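Restriction endonuclease UbaLAI (Unidentified, PDB 5O63) cleaves DNA as a monomeric Type IIE restriction endonuclease, its N-terminal B3 domain, the part described here, binding the cognate DNA sequence. Local coordinates at residues A68-S73 / R94-L99; K9-S14 / G122-C127; L79-Y84 / P88-T93. All coordinates share one frame; numbering follows the deposited sequence.

Contact 1. Residues A68-S73 / R94-L99; sequences AFDSLS and RMHGLL. With nucleotides of chain C.
Leu72 and His96 form a small, partly buried CH-pi contact that ties the turn after strand 62-70 to the loop leaving strand 89-93, with Leu72 also touching Cys127 of strand 121-128. The two segments bury 188 Å² between them. Leu72 CD1 sits 3.6 Å from the centroid of the His96 ring and only 1° off its normal, so the methyl lies over the middle of one face; CB of the same leucine lies 3.6 Å from His96 NE2. Beside the ring, the same CD1 meets Leu98 CD2 at 4.0 Å, which extends the apolar patch.

Asp70 approaches the imidazole at its edge, with OD1 3.6 Å from His96 CD2 and the carboxylate plane turned only 14° from that of the ring. With CG anti to the backbone N (chi1 -179°), the carboxylate extends from the strand end toward the 94-99 segment. OD1 turns back to accept a hydrogen bond from Ser73 N at 2.8 Å, an Asx motif that fixes the turn. OD2 instead accepts a hydrogen bond from a water, which accepts one from His96 N. The imidazole is held from its own side as well, because Leu98 N donates in the ring plane to His96 ND1 at 3.0 Å. At the start of the loop Arg94 NE donates to OP1 of DC2 of chain C, 2.8 Å away.

This chemistry implies a ring fixed by a methyl on one face and an amide on ND1, while the water ties Asp70 to the backbone N of His96, not to the imidazole. ND1 used as an acceptor is consistent with a neutral ring protonated on NE2, although the charge is not seen.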
loop_
_atom_site.group_PDB
_atom_site.type_symbol
_atom_site.label_atom_id
_atom_site.label_comp_id
_atom_site.label_asym_id
_atom_site.label_seq_id
_atom_site.Cartn_x
_atom_site.Cartn_y
_atom_site.Cartn_z
ATOM N N ALA A 68 7.618 6.935 2.534
ATOM C CA ALA A 68 6.173 6.875 2.301
ATOM C C ALA A 68 5.514 7.621 3.416
ATOM O O ALA A 68 5.946 7.515 4.580
ATOM C CB ALA A 68 5.657 5.424 2.268
ATOM N N PHE A 69 4.501 8.402 3.088
ATOM C CA PHE A 69 3.748 9.124 4.090
ATOM C C PHE A 69 2.697 8.209 4.679
ATOM O O PHE A 69 1.836 7.678 3.975
ATOM C CB PHE A 69 3.116 10.364 3.492
ATOM C CG PHE A 69 2.415 11.199 4.487
ATOM C CD1 PHE A 69 3.136 12.086 5.330
ATOM C CD2 PHE A 69 1.061 11.125 4.619
ATOM C CE1 PHE A 69 2.459 12.894 6.224
ATOM C CE2 PHE A 69 0.384 11.952 5.512
ATOM C CZ PHE A 69 1.098 12.829 6.339
ATOM N N ASP A 70 2.787 7.969 5.986
ATOM C CA ASP A 70 1.864 7.082 6.666
ATOM C C ASP A 70 0.647 7.846 7.090
ATOM O O ASP A 70 0.706 8.748 7.925
ATOM C CB ASP A 70 2.533 6.455 7.897
ATOM C CG ASP A 70 1.622 5.522 8.597
ATOM O OD1 ASP A 70 0.787 5.946 9.391
ATOM O OD2 ASP A 70 1.747 4.320 8.358
ATOM N N SER A 71 -0.503 7.552 6.461
ATOM C CA SER A 71 -1.686 8.321 6.703
ATOM C C SER A 71 -2.200 8.168 8.124
ATOM O O SER A 71 -2.745 9.094 8.664
ATOM C CB SER A 71 -2.775 7.885 5.692
ATOM O OG SER A 71 -4.016 8.581 5.900
ATOM N N LEU A 72 -2.043 6.994 8.721
ATOM C CA LEU A 72 -2.644 6.796 10.036
ATOM C C LEU A 72 -1.913 7.678 11.086
ATOM O O LEU A 72 -2.572 8.327 11.907
ATOM C CB LEU A 72 -2.594 5.331 10.467
ATOM C CG LEU A 72 -3.601 4.433 9.745
ATOM C CD1 LEU A 72 -3.344 2.994 10.271
ATOM C CD2 LEU A 72 -4.947 4.956 10.145
ATOM N N SER A 73 -0.588 7.732 10.976
ATOM C CA SER A 73 0.209 8.591 11.875
ATOM C C SER A 73 0.429 10.024 11.414
ATOM O O SER A 73 0.939 10.858 12.183
ATOM C CB SER A 73 1.572 7.919 12.101
ATOM O OG SER A 73 2.401 7.916 10.923
ATOM N N ARG A 94 8.034 -2.973 7.465
ATOM C CA ARG A 94 8.093 -1.740 8.304
ATOM C C ARG A 94 6.790 -0.921 8.196
ATOM O O ARG A 94 6.760 0.258 8.491
ATOM C CB ARG A 94 9.357 -0.852 7.952
ATOM C CG ARG A 94 10.673 -1.649 7.865
ATOM C CD ARG A 94 11.838 -0.678 7.697
ATOM N NE ARG A 94 11.906 0.250 8.830
ATOM C CZ ARG A 94 12.604 1.399 8.756
ATOM N NH1 ARG A 94 13.339 1.641 7.684
ATOM N NH2 ARG A 94 12.579 2.244 9.768
ATOM N N MET A 95 5.663 -1.570 7.835
ATOM C CA MET A 95 4.400 -0.878 7.885
ATOM C C MET A 95 3.809 -0.697 9.282
ATOM O O MET A 95 4.279 -1.251 10.308
ATOM C CB MET A 95 3.388 -1.621 6.995
ATOM C CG MET A 95 3.797 -1.486 5.581
ATOM S SD MET A 95 2.830 -2.582 4.515
ATOM C CE MET A 95 3.732 -4.061 4.983
ATOM N N HIS A 96 2.806 0.195 9.297
ATOM C CA HIS A 96 2.018 0.468 10.504
ATOM C C HIS A 96 1.545 -0.817 11.242
ATOM O O HIS A 96 1.116 -1.800 10.626
ATOM C CB HIS A 96 0.815 1.339 10.118
ATOM C CG HIS A 96 0.165 1.994 11.280
ATOM N ND1 HIS A 96 -0.586 1.295 12.203
ATOM C CD2 HIS A 96 0.172 3.294 11.683
ATOM C CE1 HIS A 96 -1.048 2.151 13.107
ATOM N NE2 HIS A 96 -0.612 3.374 12.806
ATOM N N GLY A 97 1.748 -0.831 12.548
ATOM C CA GLY A 97 1.430 -2.017 13.349
ATOM C C GLY A 97 -0.039 -2.408 13.394
ATOM O O GLY A 97 -0.351 -3.539 13.832
ATOM N N LEU A 98 -0.936 -1.559 12.901
ATOM C CA LEU A 98 -2.349 -1.954 12.832
ATOM C C LEU A 98 -2.430 -3.282 12.085
ATOM O O LEU A 98 -3.273 -4.127 12.392
ATOM C CB LEU A 98 -3.213 -0.895 12.118
ATOM C CG LEU A 98 -4.708 -1.273 12.013
ATOM C CD1 LEU A 98 -5.315 -1.718 13.367
ATOM C CD2 LEU A 98 -5.498 -0.097 11.465
ATOM N N LEU A 99 -1.537 -3.506 11.129
ATOM C CA LEU A 99 -1.724 -4.722 10.280
ATOM C C LEU A 99 -1.421 -6.006 11.060
ATOM O O LEU A 99 -1.785 -7.104 10.628
ATOM C CB LEU A 99 -0.828 -4.709 9.058
ATOM C CG LEU A 99 -1.117 -3.644 8.010
ATOM C CD1 LEU A 99 -0.107 -3.836 6.885
ATOM C CD2 LEU A 99 -2.556 -3.728 7.553
ATOM P P DC C 2 10.191 -1.710 11.791
ATOM O OP1 DC C 2 10.988 -0.528 11.319
ATOM O OP2 DC C 2 8.689 -1.706 11.669
ATOM O "O5'" DC C 2 10.808 -2.979 11.111
ATOM C "C5'" DC C 2 12.230 -3.162 11.022
ATOM C "C4'" DC C 2 12.572 -4.599 10.695
ATOM O "O4'" DC C 2 12.043 -5.495 11.683
ATOM C "C3'" DC C 2 12.009 -5.069 9.361
ATOM O "O3'" DC C 2 13.120 -4.991 8.413
ATOM C "C2'" DC C 2 11.545 -6.521 9.663
ATOM C "C1'" DC C 2 12.124 -6.749 11.092
ATOM N N1 DC C 2 11.355 -7.718 11.932
ATOM C C2 DC C 2 12.123 -8.717 12.597
ATOM O O2 DC C 2 13.331 -8.745 12.422
ATOM N N3 DC C 2 11.487 -9.636 13.307
ATOM C C4 DC C 2 10.161 -9.511 13.523
ATOM N N4 DC C 2 9.572 -10.472 14.275
ATOM C C5 DC C 2 9.357 -8.492 12.896
ATOM C C6 DC C 2 9.999 -7.598 12.123
HETATM O O HOH W 1 3.245 2.514 7.418
#

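Contact 2. Residues K9-S14 / G122-C127; sequences KELVRS and GYYFDC
Helix 3-14 packs on strand 121-128 of the B3-domain sheet here, a helix-on-sheet contact in which one tyrosine of the strand lies against the last turns of the helix. The closest backbone approach is Leu11 to Tyr124, with 7.6 Å between their CA atoms, and the segments bury 226 Å². Tyr124 supplies most of the strand's share. Its CG stands anti to the carbonyl carbon (chi1 -63°), and the ring runs from the strand alongside Leu11 to Val12.

The Leu11 and Tyr124 side chains run antiparallel, overlapping along their length: Leu11 CG meets Tyr124 CD1 at 3.7 Å, and the leucine's CD2 reaches the tyrosine's CB. Farther out, the Val12 side chain comes in nearly perpendicular to that of Tyr124 and lays CG2 over one face of the ring, 4.1 Å from the centroid and 29° off the normal. That offset carries the methyl toward the phenol end, where CG2 is 3.7 Å from Tyr124 CZ. Leu11 O lies 3.5 Å from Tyr124 CE1, but its polar partner comes three residues on, from Ser14 OG, which donates to it at 2.6 Å.

The phenol oxygen, beside Val12 CG1, is satisfied by a hydrogen bond with His116 NE2 on the neighbouring strand 108-116. The contact between helix and strand is thus made by apolar branches and ring carbons, while the buried polar atoms beside it, Leu11 O and Tyr124 OH, find their bonds in the 9-14 segment itself and within the sheet respectively.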
loop_
_atom_site.group_PDB
_atom_site.type_symbol
_atom_site.label_atom_id
_atom_site.label_comp_id
_atom_site.label_asym_id
_atom_site.label_seq_id
_atom_site.Cartn_x
_atom_site.Cartn_y
_atom_site.Cartn_z
ATOM N N LYS A 9 -6.934 13.044 -3.021
ATOM C CA LYS A 9 -6.566 14.427 -2.839
ATOM C C LYS A 9 -6.406 14.753 -1.345
ATOM O O LYS A 9 -5.502 15.480 -0.950
ATOM C CB LYS A 9 -7.619 15.358 -3.531
ATOM C CG LYS A 9 -7.507 15.276 -5.046
ATOM C CD LYS A 9 -8.490 16.220 -5.812
ATOM C CE LYS A 9 -8.153 17.640 -5.614
ATOM N NZ LYS A 9 -8.708 18.118 -4.322
ATOM N N GLU A 10 -7.256 14.170 -0.517
ATOM C CA GLU A 10 -7.222 14.409 0.913
ATOM C C GLU A 10 -5.919 13.830 1.533
ATOM O O GLU A 10 -5.280 14.425 2.439
ATOM C CB GLU A 10 -8.466 13.764 1.548
ATOM C CG GLU A 10 -8.832 14.328 2.940
ATOM N N LEU A 11 -5.525 12.673 1.028
ATOM C CA LEU A 11 -4.312 12.023 1.552
ATOM C C LEU A 11 -3.081 12.886 1.198
ATOM O O LEU A 11 -2.157 13.109 2.048
ATOM C CB LEU A 11 -4.224 10.598 0.980
ATOM C CG LEU A 11 -3.122 9.666 1.420
ATOM C CD1 LEU A 11 -2.960 9.762 2.924
ATOM C CD2 LEU A 11 -3.597 8.285 1.058
ATOM N N VAL A 12 -3.050 13.415 -0.032
ATOM C CA VAL A 12 -1.894 14.241 -0.428
ATOM C C VAL A 12 -1.892 15.542 0.360
ATOM O O VAL A 12 -0.854 15.988 0.893
ATOM C CB VAL A 12 -1.877 14.440 -1.948
ATOM C CG1 VAL A 12 -0.919 15.482 -2.355
ATOM C CG2 VAL A 12 -1.553 13.075 -2.612
ATOM N N ARG A 13 -3.058 16.176 0.460
ATOM C CA ARG A 13 -3.114 17.410 1.227
ATOM C C ARG A 13 -2.705 17.164 2.705
ATOM O O ARG A 13 -2.172 18.092 3.324
ATOM C CB ARG A 13 -4.511 18.038 1.120
ATOM C CG ARG A 13 -5.472 17.497 2.153
ATOM N N SER A 14 -2.848 15.931 3.228
ATOM C CA SER A 14 -2.564 15.724 4.642
ATOM C C SER A 14 -1.052 15.733 4.829
ATOM O O SER A 14 -0.567 15.860 5.961
ATOM C CB SER A 14 -3.182 14.417 5.189
ATOM O OG SER A 14 -2.639 13.264 4.598
ATOM N N GLY A 122 5.715 11.384 -4.498
ATOM C CA GLY A 122 5.977 10.556 -3.329
ATOM C C GLY A 122 4.935 9.476 -3.083
ATOM O O GLY A 122 3.841 9.504 -3.626
ATOM N N TYR A 123 5.283 8.503 -2.240
ATOM C CA TYR A 123 4.377 7.409 -1.871
ATOM C C TYR A 123 3.614 7.736 -0.598
ATOM O O TYR A 123 4.104 8.478 0.262
ATOM C CB TYR A 123 5.146 6.086 -1.665
ATOM C CG TYR A 123 5.630 5.504 -2.967
ATOM C CD1 TYR A 123 4.814 4.612 -3.701
ATOM C CD2 TYR A 123 6.873 5.824 -3.481
ATOM C CE1 TYR A 123 5.248 4.076 -4.899
ATOM C CE2 TYR A 123 7.310 5.319 -4.729
ATOM C CZ TYR A 123 6.484 4.429 -5.431
ATOM O OH TYR A 123 6.903 3.904 -6.659
ATOM N N TYR A 124 2.437 7.119 -0.491
ATOM C CA TYR A 124 1.501 7.253 0.639
ATOM C C TYR A 124 1.010 5.883 1.012
ATOM O O TYR A 124 0.811 5.079 0.128
ATOM C CB TYR A 124 0.294 8.082 0.263
ATOM C CG TYR A 124 0.675 9.472 -0.081
ATOM C CD1 TYR A 124 0.440 10.520 0.831
ATOM C CD2 TYR A 124 1.293 9.771 -1.320
ATOM C CE1 TYR A 124 0.801 11.849 0.545
ATOM C CE2 TYR A 124 1.656 11.110 -1.615
ATOM C CZ TYR A 124 1.411 12.134 -0.659
ATOM O OH TYR A 124 1.744 13.479 -0.878
ATOM N N PHE A 125 0.784 5.670 2.308
ATOM C CA PHE A 125 0.256 4.378 2.754
ATOM C C PHE A 125 -0.870 4.556 3.709
ATOM O O PHE A 125 -0.787 5.343 4.648
ATOM C CB PHE A 125 1.405 3.614 3.428
ATOM C CG PHE A 125 0.988 2.380 4.135
ATOM C CD1 PHE A 125 0.709 2.403 5.497
ATOM C CD2 PHE A 125 0.895 1.189 3.433
ATOM C CE1 PHE A 125 0.326 1.216 6.187
ATOM C CE2 PHE A 125 0.511 -0.021 4.095
ATOM C CZ PHE A 125 0.225 0.001 5.471
ATOM N N ASP A 126 -1.927 3.746 3.552
ATOM C CA ASP A 126 -3.077 3.740 4.442
ATOM C C ASP A 126 -3.469 2.273 4.655
ATOM O O ASP A 126 -3.140 1.433 3.844
ATOM C CB ASP A 126 -4.220 4.521 3.817
ATOM C CG ASP A 126 -5.344 4.888 4.790
ATOM O OD1 ASP A 126 -5.262 4.639 6.000
ATOM O OD2 ASP A 126 -6.298 5.561 4.334
ATOM N N CYS A 127 -4.098 1.989 5.784
ATOM C CA CYS A 127 -4.546 0.612 6.008
ATOM C C CYS A 127 -5.654 0.560 7.001
ATOM O O CYS A 127 -5.924 1.517 7.731
ATOM C CB CYS A 127 -3.412 -0.256 6.446
ATOM S SG CYS A 127 -2.861 0.133 8.113
#

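Contact 3. Residues L79-Y84 / P88-T93; sequences LAYKYY and PERRIT. With nucleotides of chain C.
Arg91 and Tyr84 meet across this antiparallel hairpin beside DNA chain C. Arg91 NH1 and NH2 both donate to O4 of DT5 of chain C, NH1 at 2.9 Å, while NE and NH2 grip Glu89 OE2 side-on, NE at 2.9 Å; Glu89 OE1 bonds a cytosine N4 of the DNA. Tyr84 CD2 lies over one face of the guanidinium, 3.8 Å above its plane, with the two planes 51° apart. An alanine here would remove the guanidinium, and DT5 O4 would probably lose its paired donors and Glu89 its charged mate.

On the same sheet face, Lys82 NZ donates to OP1 of DC3 of chain C at 2.7 Å, its chain bent at chi2 and chi3 toward the phosphates. Thr93 OG1 donates to OP2 of that nucleotide, and Tyr84 OH to OP2 of DC4 of chain C. C7 of DT5 covers the Tyr84 ring 3.4 Å above its centre.

Six backbone bonds join the strands, Lys82 N to Arg91 O at 2.8 Å being nearly straight (178°). On the other face Arg90 NH1 donates to Tyr81 OH at 3.1 Å, and Tyr81 CD1 packs on Ile92 CD1.

Such a hairpin, one face presenting base-reading and phosphate-holding groups, is consistent with the DNA-recognition surface of a B3 domain.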
loop_
_atom_site.group_PDB
_atom_site.type_symbol
_atom_site.label_atom_id
_atom_site.label_comp_id
_atom_site.label_asym_id
_atom_site.label_seq_id
_atom_site.Cartn_x
_atom_site.Cartn_y
_atom_site.Cartn_z
ATOM N N LEU A 79 9.621 2.824 4.346
ATOM C CA LEU A 79 9.269 1.415 4.203
ATOM C C LEU A 79 10.399 0.658 3.576
ATOM O O LEU A 79 11.250 1.257 2.848
ATOM C CB LEU A 79 7.989 1.324 3.301
ATOM C CG LEU A 79 6.778 1.986 3.941
ATOM C CD1 LEU A 79 5.579 1.758 2.975
ATOM C CD2 LEU A 79 6.500 1.497 5.380
ATOM N N ALA A 80 10.420 -0.666 3.814
ATOM C CA ALA A 80 11.420 -1.523 3.174
ATOM C C ALA A 80 10.771 -2.357 2.102
ATOM O O ALA A 80 9.650 -2.846 2.274
ATOM C CB ALA A 80 12.156 -2.444 4.203
ATOM N N TYR A 81 11.472 -2.483 1.001
ATOM C CA TYR A 81 10.988 -3.261 -0.169
ATOM C C TYR A 81 11.985 -4.421 -0.321
ATOM O O TYR A 81 13.207 -4.209 -0.596
ATOM C CB TYR A 81 10.932 -2.328 -1.366
ATOM C CG TYR A 81 10.444 -2.878 -2.685
ATOM C CD1 TYR A 81 9.614 -4.012 -2.763
ATOM C CD2 TYR A 81 10.745 -2.207 -3.877
ATOM C CE1 TYR A 81 9.148 -4.467 -3.999
ATOM C CE2 TYR A 81 10.292 -2.668 -5.101
ATOM C CZ TYR A 81 9.499 -3.792 -5.147
ATOM O OH TYR A 81 9.064 -4.231 -6.373
ATOM N N LYS A 82 11.512 -5.639 -0.038
ATOM C CA LYS A 82 12.402 -6.787 0.083
ATOM C C LYS A 82 12.310 -7.735 -1.088
ATOM O O LYS A 82 11.190 -8.050 -1.513
ATOM C CB LYS A 82 12.091 -7.573 1.377
ATOM C CG LYS A 82 11.868 -6.701 2.628
ATOM C CD LYS A 82 13.197 -6.031 3.122
ATOM C CE LYS A 82 14.166 -7.079 3.577
ATOM N NZ LYS A 82 15.375 -6.366 4.106
ATOM N N TYR A 83 13.441 -8.190 -1.599
ATOM C CA TYR A 83 13.467 -9.311 -2.580
ATOM C C TYR A 83 14.080 -10.524 -1.881
ATOM O O TYR A 83 15.198 -10.441 -1.368
ATOM C CB TYR A 83 14.306 -8.949 -3.797
ATOM C CG TYR A 83 14.620 -10.120 -4.668
ATOM C CD1 TYR A 83 13.646 -10.717 -5.445
ATOM C CD2 TYR A 83 15.925 -10.651 -4.718
ATOM C CE1 TYR A 83 13.950 -11.783 -6.278
ATOM C CE2 TYR A 83 16.228 -11.739 -5.541
ATOM C CZ TYR A 83 15.234 -12.301 -6.309
ATOM O OH TYR A 83 15.509 -13.380 -7.111
ATOM N N TYR A 84 13.353 -11.634 -1.852
ATOM C CA TYR A 84 13.862 -12.843 -1.256
ATOM C C TYR A 84 13.996 -13.911 -2.323
ATOM O O TYR A 84 12.993 -14.382 -2.917
ATOM C CB TYR A 84 12.960 -13.316 -0.129
ATOM C CG TYR A 84 13.145 -12.497 1.144
ATOM C CD1 TYR A 84 14.369 -12.494 1.820
ATOM C CD2 TYR A 84 12.096 -11.749 1.686
ATOM C CE1 TYR A 84 14.534 -11.753 2.988
ATOM C CE2 TYR A 84 12.247 -11.016 2.912
ATOM C CZ TYR A 84 13.491 -11.027 3.525
ATOM O OH TYR A 84 13.720 -10.322 4.685
ATOM N N PRO A 88 11.054 -17.091 -5.844
ATOM C CA PRO A 88 11.502 -15.721 -5.481
ATOM C C PRO A 88 10.302 -14.828 -5.274
ATOM O O PRO A 88 9.284 -15.037 -5.949
ATOM C CB PRO A 88 12.267 -15.265 -6.708
ATOM C CG PRO A 88 11.550 -15.995 -7.868
ATOM C CD PRO A 88 10.992 -17.290 -7.307
ATOM N N GLU A 89 10.364 -13.842 -4.409
ATOM C CA GLU A 89 9.170 -13.002 -4.205
ATOM C C GLU A 89 9.612 -11.679 -3.569
ATOM O O GLU A 89 10.790 -11.543 -3.183
ATOM C CB GLU A 89 8.126 -13.701 -3.318
ATOM C CG GLU A 89 8.549 -13.732 -1.815
ATOM C CD GLU A 89 7.563 -14.554 -0.977
ATOM O OE1 GLU A 89 6.851 -15.461 -1.540
ATOM O OE2 GLU A 89 7.518 -14.261 0.231
ATOM N N ARG A 90 8.687 -10.738 -3.531
ATOM C CA ARG A 90 8.908 -9.408 -2.962
ATOM C C ARG A 90 7.839 -9.068 -1.947
ATOM O O ARG A 90 6.669 -9.422 -2.051
ATOM C CB ARG A 90 8.952 -8.317 -4.072
ATOM C CG ARG A 90 9.964 -8.614 -5.145
ATOM C CD ARG A 90 10.135 -7.487 -6.072
ATOM N NE ARG A 90 10.903 -7.972 -7.210
ATOM C CZ ARG A 90 11.335 -7.179 -8.169
ATOM N NH1 ARG A 90 11.076 -5.888 -8.079
ATOM N NH2 ARG A 90 12.031 -7.684 -9.196
ATOM N N ARG A 91 8.276 -8.351 -0.885
ATOM C CA ARG A 91 7.415 -7.991 0.234
ATOM C C ARG A 91 7.642 -6.540 0.565
ATOM O O ARG A 91 8.782 -6.056 0.360
ATOM C CB ARG A 91 7.758 -8.827 1.482
ATOM C CG ARG A 91 7.594 -10.325 1.290
ATOM C CD ARG A 91 8.151 -10.983 2.536
ATOM N NE ARG A 91 8.275 -12.416 2.310
ATOM C CZ ARG A 91 8.861 -13.282 3.143
ATOM N NH1 ARG A 91 9.345 -12.863 4.339
ATOM N NH2 ARG A 91 8.973 -14.565 2.766
ATOM N N ILE A 92 6.631 -5.858 1.094
ATOM C CA ILE A 92 6.824 -4.583 1.812
ATOM C C ILE A 92 6.829 -4.921 3.292
ATOM O O ILE A 92 6.025 -5.734 3.774
ATOM C CB ILE A 92 5.682 -3.558 1.535
ATOM C CG1 ILE A 92 5.425 -3.493 0.020
ATOM C CG2 ILE A 92 6.080 -2.199 2.152
ATOM C CD1 ILE A 92 6.694 -3.038 -0.785
ATOM N N THR A 93 7.747 -4.273 4.023
ATOM C CA THR A 93 7.798 -4.392 5.478
ATOM C C THR A 93 8.041 -2.999 6.125
ATOM O O THR A 93 8.180 -1.977 5.414
ATOM C CB THR A 93 8.945 -5.337 5.945
ATOM O OG1 THR A 93 10.213 -4.739 5.595
ATOM C CG2 THR A 93 8.887 -6.707 5.297
ATOM P P DC C 4 17.273 -9.975 5.685
ATOM O OP1 DC C 4 18.642 -9.652 5.115
ATOM O OP2 DC C 4 16.044 -9.499 4.931
ATOM O "O5'" DC C 4 17.052 -11.532 5.844
ATOM C "C5'" DC C 4 18.102 -12.251 6.549
ATOM C "C4'" DC C 4 17.655 -13.660 6.853
ATOM O "O4'" DC C 4 16.512 -13.593 7.723
ATOM C "C3'" DC C 4 17.264 -14.516 5.644
ATOM O "O3'" DC C 4 18.294 -15.409 5.447
ATOM C "C2'" DC C 4 16.074 -15.284 6.130
ATOM C "C1'" DC C 4 15.698 -14.695 7.469
ATOM N N1 DC C 4 14.288 -14.249 7.453
ATOM C C2 DC C 4 13.333 -15.132 7.969
ATOM O O2 DC C 4 13.728 -16.240 8.421
ATOM N N3 DC C 4 12.041 -14.742 8.002
ATOM C C4 DC C 4 11.671 -13.570 7.462
ATOM N N4 DC C 4 10.365 -13.297 7.462
ATOM C C5 DC C 4 12.635 -12.636 6.931
ATOM C C6 DC C 4 13.938 -13.043 6.922
ATOM P P DC C 3 13.337 -5.910 7.181
ATOM O OP1 DC C 3 14.307 -5.177 6.297
ATOM O OP2 DC C 3 12.120 -6.428 6.539
ATOM O "O5'" DC C 3 14.155 -7.173 7.713
ATOM C "C5'" DC C 3 15.497 -6.924 8.265
ATOM C "C4'" DC C 3 16.034 -8.219 8.859
ATOM O "O4'" DC C 3 15.153 -8.660 9.894
ATOM C "C3'" DC C 3 16.122 -9.408 7.958
ATOM O "O3'" DC C 3 17.267 -9.348 7.139
ATOM C "C2'" DC C 3 16.260 -10.558 8.962
ATOM C "C1'" DC C 3 15.337 -10.088 10.047
ATOM N N1 DC C 3 13.987 -10.718 10.044
ATOM C C2 DC C 3 13.856 -11.952 10.641
ATOM O O2 DC C 3 14.877 -12.529 11.026
ATOM N N3 DC C 3 12.632 -12.467 10.787
ATOM C C4 DC C 3 11.533 -11.831 10.270
ATOM N N4 DC C 3 10.343 -12.402 10.457
ATOM C C5 DC C 3 11.633 -10.552 9.621
ATOM C C6 DC C 3 12.901 -10.024 9.559
ATOM P P DT C 5 18.347 -16.432 4.208
ATOM O OP1 DT C 5 19.715 -17.007 4.300
ATOM O OP2 DT C 5 17.796 -15.769 3.027
ATOM O "O5'" DT C 5 17.295 -17.606 4.581
ATOM C "C5'" DT C 5 17.652 -18.484 5.639
ATOM C "C4'" DT C 5 16.561 -19.518 5.906
ATOM O "O4'" DT C 5 15.363 -18.803 6.372
ATOM C "C3'" DT C 5 16.135 -20.379 4.730
ATOM O "O3'" DT C 5 15.833 -21.666 5.208
ATOM C "C2'" DT C 5 14.823 -19.700 4.282
ATOM C "C1'" DT C 5 14.274 -19.285 5.654
ATOM N N1 DT C 5 13.291 -18.239 5.578
ATOM C C2 DT C 5 12.089 -18.400 6.253
ATOM O O2 DT C 5 11.871 -19.356 6.943
ATOM N N3 DT C 5 11.168 -17.409 6.075
ATOM C C4 DT C 5 11.317 -16.275 5.307
ATOM O O4 DT C 5 10.436 -15.459 5.202
ATOM C C5 DT C 5 12.624 -16.130 4.641
ATOM C C7 DT C 5 12.899 -14.913 3.780
ATOM C C6 DT C 5 13.533 -17.107 4.809
#

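All three contacts reach one mixed sheet but differ in burial and chemistry. Contact 2 is buried and apolar, with its nearest atom about 10 Å from the DNA; contact 1 is partly buried and mixes a methyl-ring contact with water and Asx bonding; contact 3, also buried once DNA is counted, is chiefly polar and charged. Contact 1 lies on strand 62-70 and contact 2 on its neighbour 121-128, where Phe69 O and Phe125 N are 2.8 Å apart. Contact 1 meets contact 3 in part through Leu79, whose CD2 lies 3.4 Å from Arg94 O and whose CD1 packs on Ala68 CB. Contacts 2 and 3 do not touch, whereas Arg94 brings contact 1 to the DNA strand of contact 3.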